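Local coordinates for Esterase/lipase-like protein (Caldicellulosiruptor lactoaceticus 6A, PDB 6A6O) that hydrolyses both acetyl esters and xylosides, acting as a bifunctional hydrolase that probably belongs to the alpha/beta-hydrolase superfamily, at residues L54-F60 and R126-F132; V89-R93 and D105-A109; V142-S148 and V160-P164; D165-L169 and W275-F281. All blocks are in the same frame, centred on the assembly; numbering follows the deposited sequence.

Contact 1: L54-F60 and R126-F132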
loop_
_atom_site.group_PDB
_atom_site.type_symbol
_atom_site.label_atom_id
_atom_site.label_comp_id
_atom_site.label_asym_id
_atom_site.label_seq_id
_atom_site.Cartn_x
_atom_site.Cartn_y
_atom_site.Cartn_z
ATOM N N LEU A 54 -4.934 -18.775 0.303
ATOM C CA LEU A 54 -3.771 -18.078 0.829
ATOM C C LEU A 54 -4.098 -16.634 1.181
ATOM O O LEU A 54 -4.962 -16.015 0.554
ATOM C CB LEU A 54 -2.624 -18.074 -0.182
ATOM C CG LEU A 54 -1.997 -19.439 -0.419
ATOM C CD1 LEU A 54 -0.928 -19.288 -1.462
ATOM C CD2 LEU A 54 -1.425 -19.974 0.871
ATOM N N PRO A 55 -3.398 -16.068 2.161
ATOM C CA PRO A 55 -3.456 -14.621 2.374
ATOM C C PRO A 55 -2.669 -13.904 1.286
ATOM O O PRO A 55 -1.850 -14.498 0.574
ATOM C CB PRO A 55 -2.797 -14.448 3.747
ATOM C CG PRO A 55 -1.767 -15.534 3.767
ATOM C CD PRO A 55 -2.449 -16.716 3.088
ATOM N N CYS A 56 -2.933 -12.603 1.161
ATOM C CA CYS A 56 -2.431 -11.818 0.043
ATOM C C CYS A 56 -2.000 -10.440 0.530
ATOM O O CYS A 56 -2.683 -9.832 1.354
ATOM C CB CYS A 56 -3.512 -11.673 -1.046
ATOM S SG CYS A 56 -3.171 -10.461 -2.302
ATOM N N ILE A 57 -0.864 -9.959 0.028
ATOM C CA ILE A 57 -0.423 -8.585 0.256
ATOM C C ILE A 57 -0.222 -7.914 -1.096
ATOM O O ILE A 57 0.477 -8.451 -1.964
ATOM C CB ILE A 57 0.882 -8.527 1.071
ATOM C CG1 ILE A 57 0.640 -8.961 2.527
ATOM C CG2 ILE A 57 1.480 -7.129 0.996
ATOM C CD1 ILE A 57 -0.096 -7.903 3.374
ATOM N N ILE A 58 -0.815 -6.737 -1.273
ATOM C CA ILE A 58 -0.537 -5.908 -2.441
ATOM C C ILE A 58 0.523 -4.896 -2.049
ATOM O O ILE A 58 0.339 -4.139 -1.084
ATOM C CB ILE A 58 -1.802 -5.199 -2.954
ATOM C CG1 ILE A 58 -2.930 -6.208 -3.179
ATOM C CG2 ILE A 58 -1.485 -4.424 -4.236
ATOM C CD1 ILE A 58 -4.280 -5.539 -3.471
ATOM N N VAL A 59 1.619 -4.873 -2.797
ATOM C CA VAL A 59 2.771 -4.036 -2.493
ATOM C C VAL A 59 2.653 -2.727 -3.258
ATOM O O VAL A 59 2.478 -2.729 -4.485
ATOM C CB VAL A 59 4.083 -4.753 -2.835
ATOM C CG1 VAL A 59 5.262 -3.795 -2.618
ATOM C CG2 VAL A 59 4.219 -6.009 -2.001
ATOM N N PHE A 60 2.739 -1.600 -2.530
ATOM C CA PHE A 60 2.719 -0.263 -3.113
ATOM C C PHE A 60 4.144 0.280 -3.091
ATOM O O PHE A 60 4.600 0.754 -2.036
ATOM C CB PHE A 60 1.796 0.683 -2.327
ATOM C CG PHE A 60 0.328 0.336 -2.337
ATOM C CD1 PHE A 60 -0.159 -0.856 -2.850
ATOM C CD2 PHE A 60 -0.575 1.244 -1.808
ATOM C CE1 PHE A 60 -1.508 -1.133 -2.837
ATOM C CE2 PHE A 60 -1.937 0.979 -1.793
ATOM C CZ PHE A 60 -2.409 -0.213 -2.299
ATOM N N ARG A 126 -8.294 -11.874 3.958
ATOM C CA ARG A 126 -6.880 -11.697 4.282
ATOM C C ARG A 126 -6.173 -11.073 3.078
ATOM O O ARG A 126 -5.260 -11.645 2.485
ATOM C CB ARG A 126 -6.222 -13.014 4.691
ATOM C CG ARG A 126 -6.581 -13.462 6.113
ATOM C CD ARG A 126 -5.800 -14.690 6.524
ATOM N NE ARG A 126 -6.141 -15.854 5.706
ATOM C CZ ARG A 126 -5.327 -16.891 5.500
ATOM N NH1 ARG A 126 -4.115 -16.907 6.041
ATOM N NH2 ARG A 126 -5.719 -17.912 4.746
ATOM N N ILE A 127 -6.623 -9.877 2.707
ATOM C CA ILE A 127 -6.015 -9.081 1.650
ATOM C C ILE A 127 -5.549 -7.780 2.285
ATOM O O ILE A 127 -6.377 -6.927 2.622
ATOM C CB ILE A 127 -6.990 -8.801 0.499
ATOM C CG1 ILE A 127 -7.412 -10.110 -0.176
ATOM C CG2 ILE A 127 -6.359 -7.852 -0.530
ATOM C CD1 ILE A 127 -8.595 -9.938 -1.100
ATOM N N GLY A 128 -4.233 -7.624 2.444
ATOM C CA GLY A 128 -3.646 -6.438 3.022
ATOM C C GLY A 128 -2.801 -5.673 2.014
ATOM O O GLY A 128 -2.613 -6.085 0.869
ATOM N N VAL A 129 -2.288 -4.532 2.466
ATOM C CA VAL A 129 -1.444 -3.691 1.628
ATOM C C VAL A 129 -0.159 -3.380 2.382
ATOM O O VAL A 129 -0.138 -3.301 3.616
ATOM C CB VAL A 129 -2.146 -2.380 1.193
ATOM C CG1 VAL A 129 -3.360 -2.693 0.267
ATOM C CG2 VAL A 129 -2.545 -1.550 2.431
ATOM N N LEU A 130 0.925 -3.234 1.620
ATOM C CA LEU A 130 2.241 -2.917 2.160
ATOM C C LEU A 130 2.843 -1.840 1.268
ATOM O O LEU A 130 2.914 -2.008 0.050
ATOM C CB LEU A 130 3.123 -4.180 2.226
ATOM C CG LEU A 130 4.539 -4.066 2.812
ATOM C CD1 LEU A 130 5.047 -5.385 3.382
ATOM C CD2 LEU A 130 5.529 -3.551 1.749
ATOM N N GLY A 131 3.236 -0.715 1.853
ATOM C CA GLY A 131 3.715 0.412 1.077
ATOM C C GLY A 131 4.987 0.995 1.653
ATOM O O GLY A 131 5.199 1.003 2.863
ATOM N N PHE A 132 5.832 1.487 0.747
ATOM C CA PHE A 132 7.084 2.160 1.058
ATOM C C PHE A 132 6.994 3.635 0.683
ATOM O O PHE A 132 6.655 3.963 -0.460
ATOM C CB PHE A 132 8.251 1.549 0.276
ATOM C CG PHE A 132 8.503 0.100 0.555
ATOM C CD1 PHE A 132 7.828 -0.889 -0.150
ATOM C CD2 PHE A 132 9.446 -0.271 1.505
ATOM C CE1 PHE A 132 8.099 -2.231 0.095
ATOM C CE2 PHE A 132 9.719 -1.594 1.758
ATOM C CZ PHE A 132 9.036 -2.580 1.058
#

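Contact 2: V89-R93 and D105-A109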
loop_
_atom_site.group_PDB
_atom_site.type_symbol
_atom_site.label_atom_id
_atom_site.label_comp_id
_atom_site.label_asym_id
_atom_site.label_seq_id
_atom_site.Cartn_x
_atom_site.Cartn_y
_atom_site.Cartn_z
ATOM N N VAL A 89 2.318 -6.529 -7.098
ATOM C CA VAL A 89 2.829 -5.158 -7.154
ATOM C C VAL A 89 1.753 -4.278 -7.779
ATOM O O VAL A 89 1.271 -4.569 -8.884
ATOM C CB VAL A 89 4.135 -5.076 -7.966
ATOM C CG1 VAL A 89 4.513 -3.607 -8.254
ATOM C CG2 VAL A 89 5.288 -5.803 -7.251
ATOM N N LEU A 90 1.365 -3.195 -7.091
ATOM C CA LEU A 90 0.447 -2.221 -7.681
ATOM C C LEU A 90 1.254 -1.154 -8.411
ATOM O O LEU A 90 1.988 -0.373 -7.787
ATOM C CB LEU A 90 -0.455 -1.572 -6.634
ATOM C CG LEU A 90 -1.300 -0.435 -7.238
ATOM C CD1 LEU A 90 -2.335 -0.968 -8.271
ATOM C CD2 LEU A 90 -2.006 0.324 -6.125
ATOM N N ASN A 91 1.104 -1.101 -9.734
ATOM C CA ASN A 91 1.716 -0.044 -10.527
ATOM C C ASN A 91 0.651 1.022 -10.741
ATOM O O ASN A 91 -0.077 1.026 -11.733
ATOM C CB ASN A 91 2.291 -0.596 -11.824
ATOM C CG ASN A 91 3.603 -1.301 -11.593
ATOM O OD1 ASN A 91 4.466 -0.797 -10.870
ATOM N ND2 ASN A 91 3.763 -2.482 -12.190
ATOM N N TYR A 92 0.556 1.922 -9.767
ATOM C CA TYR A 92 -0.409 3.003 -9.769
ATOM C C TYR A 92 0.117 4.194 -10.563
ATOM O O TYR A 92 1.319 4.338 -10.801
ATOM C CB TYR A 92 -0.704 3.429 -8.331
ATOM C CG TYR A 92 0.536 3.799 -7.534
ATOM C CD1 TYR A 92 1.008 5.114 -7.510
ATOM C CD2 TYR A 92 1.215 2.846 -6.778
ATOM C CE1 TYR A 92 2.136 5.470 -6.763
ATOM C CE2 TYR A 92 2.343 3.199 -6.014
ATOM C CZ TYR A 92 2.799 4.511 -6.027
ATOM O OH TYR A 92 3.923 4.880 -5.304
ATOM N N ARG A 93 -0.804 5.078 -10.936
ATOM C CA ARG A 93 -0.441 6.244 -11.732
ATOM C C ARG A 93 0.404 7.226 -10.928
ATOM O O ARG A 93 0.231 7.387 -9.711
ATOM C CB ARG A 93 -1.697 6.939 -12.242
ATOM C CG ARG A 93 -2.263 6.299 -13.501
ATOM C CD ARG A 93 -3.594 6.911 -13.889
ATOM N NE ARG A 93 -4.698 6.411 -13.083
ATOM C CZ ARG A 93 -5.952 6.820 -13.213
ATOM N NH1 ARG A 93 -6.250 7.754 -14.116
ATOM N NH2 ARG A 93 -6.904 6.313 -12.444
ATOM N N ASP A 105 -6.668 4.259 -8.137
ATOM C CA ASP A 105 -6.012 3.019 -8.546
ATOM C C ASP A 105 -5.850 2.058 -7.371
ATOM O O ASP A 105 -6.070 0.851 -7.512
ATOM C CB ASP A 105 -4.659 3.333 -9.168
ATOM C CG ASP A 105 -4.780 4.130 -10.461
ATOM O OD1 ASP A 105 -5.898 4.222 -11.028
ATOM O OD2 ASP A 105 -3.750 4.669 -10.890
ATOM N N ALA A 106 -5.468 2.576 -6.196
ATOM C CA ALA A 106 -5.288 1.709 -5.033
ATOM C C ALA A 106 -6.610 1.094 -4.581
ATOM O O ALA A 106 -6.666 -0.097 -4.247
ATOM C CB ALA A 106 -4.628 2.495 -3.891
ATOM N N LYS A 107 -7.684 1.889 -4.537
ATOM C CA LYS A 107 -8.972 1.333 -4.137
ATOM C C LYS A 107 -9.428 0.272 -5.133
ATOM O O LYS A 107 -9.926 -0.793 -4.744
ATOM C CB LYS A 107 -10.018 2.445 -4.034
ATOM C CG LYS A 107 -9.791 3.431 -2.892
ATOM C CD LYS A 107 -11.015 4.350 -2.751
ATOM C CE LYS A 107 -10.753 5.497 -1.792
ATOM N NZ LYS A 107 -11.904 6.452 -1.792
ATOM N N ARG A 108 -9.262 0.558 -6.423
ATOM C CA ARG A 108 -9.664 -0.390 -7.457
ATOM C C ARG A 108 -8.892 -1.696 -7.327
ATOM O O ARG A 108 -9.469 -2.786 -7.448
ATOM C CB ARG A 108 -9.451 0.238 -8.831
ATOM C CG ARG A 108 -9.847 -0.658 -9.997
ATOM C CD ARG A 108 -11.341 -0.966 -10.025
ATOM N NE ARG A 108 -11.636 -1.856 -11.157
ATOM C CZ ARG A 108 -12.850 -2.093 -11.654
ATOM N NH1 ARG A 108 -13.926 -1.518 -11.131
ATOM N NH2 ARG A 108 -12.985 -2.915 -12.694
ATOM N N ALA A 109 -7.587 -1.600 -7.057
ATOM C CA ALA A 109 -6.756 -2.795 -6.925
ATOM C C ALA A 109 -7.269 -3.719 -5.824
ATOM O O ALA A 109 -7.355 -4.938 -6.021
ATOM C CB ALA A 109 -5.301 -2.390 -6.668
#

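Contact 3: V142-S148 and V160-P164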
loop_
_atom_site.group_PDB
_atom_site.type_symbol
_atom_site.label_atom_id
_atom_site.label_comp_id
_atom_site.label_asym_id
_atom_site.label_seq_id
_atom_site.Cartn_x
_atom_site.Cartn_y
_atom_site.Cartn_z
ATOM N N VAL A 142 -5.562 4.249 1.539
ATOM C CA VAL A 142 -6.569 3.225 1.314
ATOM C C VAL A 142 -6.925 2.530 2.630
ATOM O O VAL A 142 -8.050 2.045 2.793
ATOM C CB VAL A 142 -6.081 2.292 0.178
ATOM C CG1 VAL A 142 -5.086 1.260 0.675
ATOM C CG2 VAL A 142 -7.263 1.649 -0.548
ATOM N N GLY A 143 -6.022 2.551 3.619
ATOM C CA GLY A 143 -6.325 2.059 4.946
ATOM C C GLY A 143 -7.146 2.990 5.811
ATOM O O GLY A 143 -7.510 2.606 6.922
ATOM N N THR A 144 -7.433 4.208 5.342
ATOM C CA THR A 144 -8.249 5.153 6.092
ATOM C C THR A 144 -9.422 5.703 5.296
ATOM O O THR A 144 -10.389 6.158 5.916
ATOM C CB THR A 144 -7.405 6.346 6.602
ATOM O OG1 THR A 144 -6.687 6.949 5.517
ATOM C CG2 THR A 144 -6.400 5.902 7.670
ATOM N N HIS A 145 -9.377 5.661 3.958
ATOM C CA HIS A 145 -10.389 6.227 3.067
ATOM C C HIS A 145 -11.296 5.166 2.448
ATOM O O HIS A 145 -11.976 5.448 1.453
ATOM C CB HIS A 145 -9.730 6.999 1.920
ATOM C CG HIS A 145 -9.268 8.380 2.270
ATOM N ND1 HIS A 145 -8.285 8.634 3.202
ATOM C CD2 HIS A 145 -9.609 9.583 1.747
ATOM C CE1 HIS A 145 -8.068 9.938 3.269
ATOM N NE2 HIS A 145 -8.859 10.536 2.399
ATOM N N PHE A 146 -11.322 3.962 3.003
ATOM C CA PHE A 146 -11.987 2.834 2.366
ATOM C C PHE A 146 -13.506 2.910 2.506
ATOM O O PHE A 146 -14.056 3.698 3.277
ATOM C CB PHE A 146 -11.503 1.525 2.978
ATOM C CG PHE A 146 -11.615 1.495 4.472
ATOM C CD1 PHE A 146 -12.812 1.171 5.090
ATOM C CD2 PHE A 146 -10.521 1.816 5.269
ATOM C CE1 PHE A 146 -12.912 1.155 6.468
ATOM C CE2 PHE A 146 -10.617 1.796 6.632
ATOM C CZ PHE A 146 -11.816 1.465 7.239
ATOM N N ASP A 147 -14.178 2.024 1.770
ATOM C CA ASP A 147 -15.625 1.869 1.809
ATOM C C ASP A 147 -15.954 0.416 1.491
ATOM O O ASP A 147 -15.148 -0.300 0.892
ATOM C CB ASP A 147 -16.317 2.812 0.812
ATOM C CG ASP A 147 -16.034 2.437 -0.636
ATOM O OD1 ASP A 147 -16.589 1.423 -1.112
ATOM O OD2 ASP A 147 -15.249 3.149 -1.296
ATOM N N SER A 148 -17.166 -0.004 1.856
ATOM C CA SER A 148 -17.565 -1.403 1.745
ATOM C C SER A 148 -18.175 -1.758 0.386
ATOM O O SER A 148 -18.691 -2.868 0.225
ATOM C CB SER A 148 -18.538 -1.762 2.869
ATOM O OG SER A 148 -19.649 -0.885 2.886
ATOM N N VAL A 160 -17.617 -4.444 -4.286
ATOM C CA VAL A 160 -16.753 -5.118 -3.320
ATOM C C VAL A 160 -16.043 -4.076 -2.466
ATOM O O VAL A 160 -15.695 -2.992 -2.955
ATOM C CB VAL A 160 -15.746 -6.013 -4.066
ATOM C CG1 VAL A 160 -14.750 -6.621 -3.127
ATOM C CG2 VAL A 160 -16.490 -7.098 -4.866
ATOM N N SER A 161 -15.833 -4.406 -1.189
ATOM C CA SER A 161 -15.121 -3.519 -0.268
ATOM C C SER A 161 -13.686 -3.277 -0.721
ATOM O O SER A 161 -13.009 -4.188 -1.206
ATOM C CB SER A 161 -15.110 -4.126 1.137
ATOM O OG SER A 161 -14.273 -3.375 2.024
ATOM N N CYS A 162 -13.210 -2.038 -0.549
ATOM C CA CYS A 162 -11.804 -1.731 -0.778
ATOM C C CYS A 162 -11.017 -1.596 0.526
ATOM O O CYS A 162 -9.903 -1.062 0.514
ATOM C CB CYS A 162 -11.646 -0.470 -1.634
ATOM S SG CYS A 162 -12.171 1.065 -0.840
ATOM N N ARG A 163 -11.548 -2.106 1.632
ATOM C CA ARG A 163 -10.838 -2.026 2.905
ATOM C C ARG A 163 -9.792 -3.132 2.993
ATOM O O ARG A 163 -10.137 -4.314 2.865
ATOM C CB ARG A 163 -11.814 -2.134 4.067
ATOM C CG ARG A 163 -11.133 -2.203 5.420
ATOM C CD ARG A 163 -12.143 -2.418 6.549
ATOM N NE ARG A 163 -11.551 -2.337 7.888
ATOM C CZ ARG A 163 -11.022 -3.375 8.534
ATOM N NH1 ARG A 163 -10.986 -4.578 7.966
ATOM N NH2 ARG A 163 -10.538 -3.221 9.756
ATOM N N PRO A 164 -8.522 -2.807 3.191
ATOM C CA PRO A 164 -7.532 -3.865 3.413
ATOM C C PRO A 164 -7.703 -4.480 4.794
ATOM O O PRO A 164 -8.170 -3.838 5.740
ATOM C CB PRO A 164 -6.190 -3.132 3.272
ATOM C CG PRO A 164 -6.478 -1.733 3.696
ATOM C CD PRO A 164 -7.941 -1.454 3.307
#

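Contact 4: D165-L169 and W275-F281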
loop_
_atom_site.group_PDB
_atom_site.type_symbol
_atom_site.label_atom_id
_atom_site.label_comp_id
_atom_site.label_asym_id
_atom_site.label_seq_id
_atom_site.Cartn_x
_atom_site.Cartn_y
_atom_site.Cartn_z
ATOM N N ASP A 165 -7.334 -5.756 4.905
ATOM C CA ASP A 165 -7.469 -6.457 6.171
ATOM C C ASP A 165 -6.283 -6.224 7.106
ATOM O O ASP A 165 -6.370 -6.558 8.288
ATOM C CB ASP A 165 -7.677 -7.943 5.892
ATOM C CG ASP A 165 -8.978 -8.201 5.165
ATOM O OD1 ASP A 165 -10.034 -7.817 5.712
ATOM O OD2 ASP A 165 -8.949 -8.740 4.033
ATOM N N CYS A 166 -5.190 -5.654 6.602
ATOM C CA CYS A 166 -4.071 -5.193 7.420
ATOM C C CYS A 166 -3.261 -4.231 6.567
ATOM O O CYS A 166 -3.394 -4.207 5.338
ATOM C CB CYS A 166 -3.200 -6.354 7.931
ATOM S SG CYS A 166 -2.148 -7.168 6.672
ATOM N N ILE A 167 -2.409 -3.443 7.231
ATOM C CA ILE A 167 -1.596 -2.417 6.584
ATOM C C ILE A 167 -0.165 -2.536 7.094
ATOM O O ILE A 167 0.053 -2.613 8.306
ATOM C CB ILE A 167 -2.114 -1.002 6.904
ATOM C CG1 ILE A 167 -3.568 -0.815 6.472
ATOM C CG2 ILE A 167 -1.234 0.030 6.247
ATOM C CD1 ILE A 167 -4.178 0.439 7.105
ATOM N N VAL A 168 0.807 -2.513 6.182
ATOM C CA VAL A 168 2.220 -2.449 6.553
ATOM C C VAL A 168 2.803 -1.182 5.938
ATOM O O VAL A 168 2.704 -0.977 4.724
ATOM C CB VAL A 168 3.001 -3.687 6.091
ATOM C CG1 VAL A 168 4.480 -3.547 6.496
ATOM C CG2 VAL A 168 2.382 -4.955 6.683
ATOM N N LEU A 169 3.402 -0.337 6.772
ATOM C CA LEU A 169 3.902 0.963 6.342
ATOM C C LEU A 169 5.398 1.008 6.589
ATOM O O LEU A 169 5.842 0.843 7.728
ATOM C CB LEU A 169 3.216 2.099 7.101
ATOM C CG LEU A 169 1.699 2.103 6.954
ATOM C CD1 LEU A 169 1.105 3.215 7.823
ATOM C CD2 LEU A 169 1.270 2.270 5.470
ATOM N N TRP A 275 4.587 -10.588 13.141
ATOM C CA TRP A 275 3.353 -9.829 13.339
ATOM C C TRP A 275 2.218 -10.388 12.485
ATOM O O TRP A 275 1.081 -10.522 12.962
ATOM C CB TRP A 275 3.605 -8.348 13.026
ATOM C CG TRP A 275 2.386 -7.457 13.053
ATOM C CD1 TRP A 275 1.772 -6.933 14.157
ATOM C CD2 TRP A 275 1.648 -6.977 11.924
ATOM N NE1 TRP A 275 0.701 -6.160 13.787
ATOM C CE2 TRP A 275 0.603 -6.169 12.419
ATOM C CE3 TRP A 275 1.771 -7.151 10.538
ATOM C CZ2 TRP A 275 -0.310 -5.521 11.584
ATOM C CZ3 TRP A 275 0.841 -6.509 9.702
ATOM C CH2 TRP A 275 -0.180 -5.713 10.228
ATOM N N PHE A 276 2.503 -10.699 11.218
ATOM C CA PHE A 276 1.536 -11.406 10.375
ATOM C C PHE A 276 1.011 -12.650 11.075
ATOM O O PHE A 276 -0.192 -12.933 11.054
ATOM C CB PHE A 276 2.196 -11.827 9.063
ATOM C CG PHE A 276 2.331 -10.727 8.036
ATOM C CD1 PHE A 276 1.337 -9.775 7.846
ATOM C CD2 PHE A 276 3.445 -10.696 7.211
ATOM C CE1 PHE A 276 1.472 -8.786 6.855
ATOM C CE2 PHE A 276 3.582 -9.723 6.233
ATOM C CZ PHE A 276 2.592 -8.768 6.053
ATOM N N GLU A 277 1.910 -13.418 11.687
ATOM C CA GLU A 277 1.474 -14.581 12.450
ATOM C C GLU A 277 0.629 -14.159 13.648
ATOM O O GLU A 277 -0.413 -14.763 13.923
ATOM C CB GLU A 277 2.687 -15.395 12.881
ATOM C CG GLU A 277 2.384 -16.614 13.726
ATOM C CD GLU A 277 3.653 -17.201 14.315
ATOM O OE1 GLU A 277 4.366 -17.930 13.593
ATOM O OE2 GLU A 277 3.957 -16.889 15.483
ATOM N N SER A 278 1.043 -13.102 14.351
ATOM C CA SER A 278 0.334 -12.688 15.558
ATOM C C SER A 278 -1.100 -12.271 15.264
ATOM O O SER A 278 -1.983 -12.481 16.100
ATOM C CB SER A 278 1.071 -11.533 16.238
ATOM O OG SER A 278 0.662 -10.299 15.669
ATOM N N ILE A 279 -1.362 -11.670 14.096
ATOM C CA ILE A 279 -2.713 -11.208 13.785
ATOM C C ILE A 279 -3.523 -12.261 13.043
ATOM O O ILE A 279 -4.659 -11.981 12.642
ATOM C CB ILE A 279 -2.711 -9.895 12.964
ATOM C CG1 ILE A 279 -2.114 -10.119 11.566
ATOM C CG2 ILE A 279 -1.964 -8.778 13.716
ATOM C CD1 ILE A 279 -2.189 -8.890 10.641
ATOM N N GLY A 280 -2.973 -13.456 12.847
ATOM C CA GLY A 280 -3.674 -14.509 12.144
ATOM C C GLY A 280 -3.616 -14.408 10.639
ATOM O O GLY A 280 -4.374 -15.106 9.952
ATOM N N PHE A 281 -2.741 -13.555 10.102
ATOM C CA PHE A 281 -2.626 -13.416 8.656
ATOM C C PHE A 281 -1.948 -14.628 8.037
ATOM O O PHE A 281 -2.294 -15.041 6.924
ATOM C CB PHE A 281 -1.851 -12.141 8.325
ATOM C CG PHE A 281 -2.240 -11.519 7.024
ATOM C CD1 PHE A 281 -3.457 -10.876 6.893
ATOM C CD2 PHE A 281 -1.386 -11.569 5.937
ATOM C CE1 PHE A 281 -3.818 -10.287 5.695
ATOM C CE2 PHE A 281 -1.741 -10.981 4.736
ATOM C CZ PHE A 281 -2.959 -10.341 4.621
#

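Contact 1: L54-F60 and R126-F132
Cys56, Ile58 and Phe60 exchange six backbone hydrogen bonds with strand 127-132 and with Arg126 just before it. The ladder opens with Cys56 N to Arg126 O (2.8 Å) and Gly128 N to Cys56 O (2.9 Å), and it closes with Phe132 N to Phe60 O (3.1 Å). The two strands run parallel, 28° apart.

Apolar packing flanks the ladder on both faces of the sheet. On one, Val129 CB stands over the rim of the Phe60 ring and Val129 CG1 lies 3.7 Å from Phe60 CZ. On the other, Ile57 CG2 meets Leu130 CB at 3.6 Å, while Ile57 CD1 comes to 3.9 Å from CA of Gly128, which has no side chain to resist it.

At the ladder's start a bend at chi3 (-65°) lays the Arg126 guanidinium with one face on Pro55, whose CD is 3.4 Å from Arg126 NH1. NE pairs with Asp123, and NH1 bonds to Phe281 O. With an alanine in place of Arg126, Pro55 would probably lose this cover and Asp123 its charged mate.

Parallel central strands of this kind characterise the alpha/beta-hydrolase sheet, where Gly131 is the first glycine of a probable GxSxG nucleophile elbow.

Contact 2: V89-R93 and D105-A109
The Arg93 guanidinium meets the Asp105 carboxylate at its edge, the two planes only 24° apart, while Tyr97 makes a cation-pi contact with the same arginine. The grip is side-on and uses two nitrogens: Arg93 NE gives to the syn lone pair of Asp105 OD2 at 3.0 Å, and Arg93 NH2 reaches Asp105 OD1 at 2.7 Å, on the syn side but tilted out of the carboxylate plane. A bend at chi3 (-78°) folds the arginine so that NE and NH2 both turn to the acid.

Arg93 N also donates to Asp105 OD2, again at 3.0 Å and nearly along the C-O axis, which gives this oxygen two donors and fixes the carboxylate's rotation. A leucine in place of Asp105 would probably leave the buried guanidinium without its counter-charge and Arg93 N without an acceptor.

Beside the polar group, Leu90 straddles one turn of helix 101-115. Its CD2 lies 3.7 Å from Ala106 CA, and its CD1 is equally close to Ala109 CB. The short axes of strand 89-91 and helix 105-109 come to 9.4 Å and run roughly antiparallel, at 141°. The same leucine packs on Ile58 and Phe60 of the next strand.

Since Arg93 and Asp105 are both buried, their charges are likely to offset each other; the ion pair ties the loop at Arg93 to the helix, while Leu90 packs the strand itself against it.

Contact 3: V142-S148 and V160-P164
Phe146 and Arg163 lie side by side and point the same way, the aliphatic part of the arginine running across one face of the ring. The evidence for a CH-pi contact is direct: Arg163 CG sits 3.8 Å from the centroid of the Phe146 ring and 10° off its normal. Lower down, Arg163 CB comes within 3.6 Å of Phe146 CD1. The arginine is extended from CG to NE, but its guanidinium is turned to 88° from the ring plane and does not stack; any cation-pi attraction is long and weak, and NH2 bonds instead to Lys210 O.

Both segments belong to the long connection between helix 134-142 and strand 167-170, the return half of a beta-alpha-beta crossover that begins at strand 127-132. Within it, Ser161 OG accepts from Arg163 N at 3.0 Å, forming an ST turn that helps set the backbone from which the arginine leaves.

Cys162, on the 160-164 arm of the loop, pairs with Asp147. With chi1 at 68°, its thiol is brought in front of the Asp147 N-H, and Cys162 SG accepts from Asp147 N at 3.4 Å. In return Cys162 N donates to Asp147 O at 3.0 Å, meeting that carbonyl head-on. The Asp147 carboxylate bends back beside the thiol, Asp147 OD2 lying 3.7 Å from Cys162 SG, while OD1 is bound by Gly149 N and Arg111. Near the end of helix 134-142, Pro164 CD packs 3.5 Å from Val142 O.

Contact 4: D165-L169 and W275-F281
Cys166 and Phe281 make the nearest backbone approach, 8.4 Å between their CA atoms, just after helix 268-278 has ended in a Schellman motif: Gly280 takes a positive phi (81°), and Phe281 N bonds back to Phe276 O at 2.8 Å.

That reversal brings the Phe281 ring over the cysteine thiol. Cys166 SG lies 3.9 Å from the Phe281 ring centroid and 19° off its normal, a sulfur-aromatic contact over the face. Against Phe276 the same sulfur comes in at the ring edge, 4.0 Å from Phe276 CE1. A chi1 of 73° directs SG to these two phenylalanines, while Cys166 CB meets Trp275 CH2 at 3.8 Å and also touches the end of Ile279. Two residues on, Val168 CG2 touches both aromatic side chains of the helix, 3.7 Å from Trp275 CZ3 and 3.9 Å from Phe276 CZ. Ile279 CG2 rests on one face of the indole.

All of these contacts are apolar or sulfur-aromatic. The C-terminal helix thereby covers one face of the sheet: Cys166, Phe276 and Phe281 all reach Ile57 of strand 54-60, and the Trp275 ring meets that of Phe215 on strand 214-219.

In the fold
From the N terminus, strand 54-60 comes first, and contact 1 closes when strand 127-132 pairs with it. Contact 2 nests inside that loop, joining the end of strand 86-91 to helix 101-115; a probable Val59 O to Leu90 N bond makes its strand the neighbour of 54-60. After contact 1 closes, contact 3 forms a short loop of its own between helix 134-142 and strand 167-170. Contact 4 opens at the very next residue and closes only at the C-terminal helix, more than 100 residues on. No two loops cross. Contacts 2 and 4 have centres about 20 Å apart and do not touch, whereas contact 1 touches the other three, its strands lying between strand 86-91 of contact 2 and strand 167-170 of contact 4.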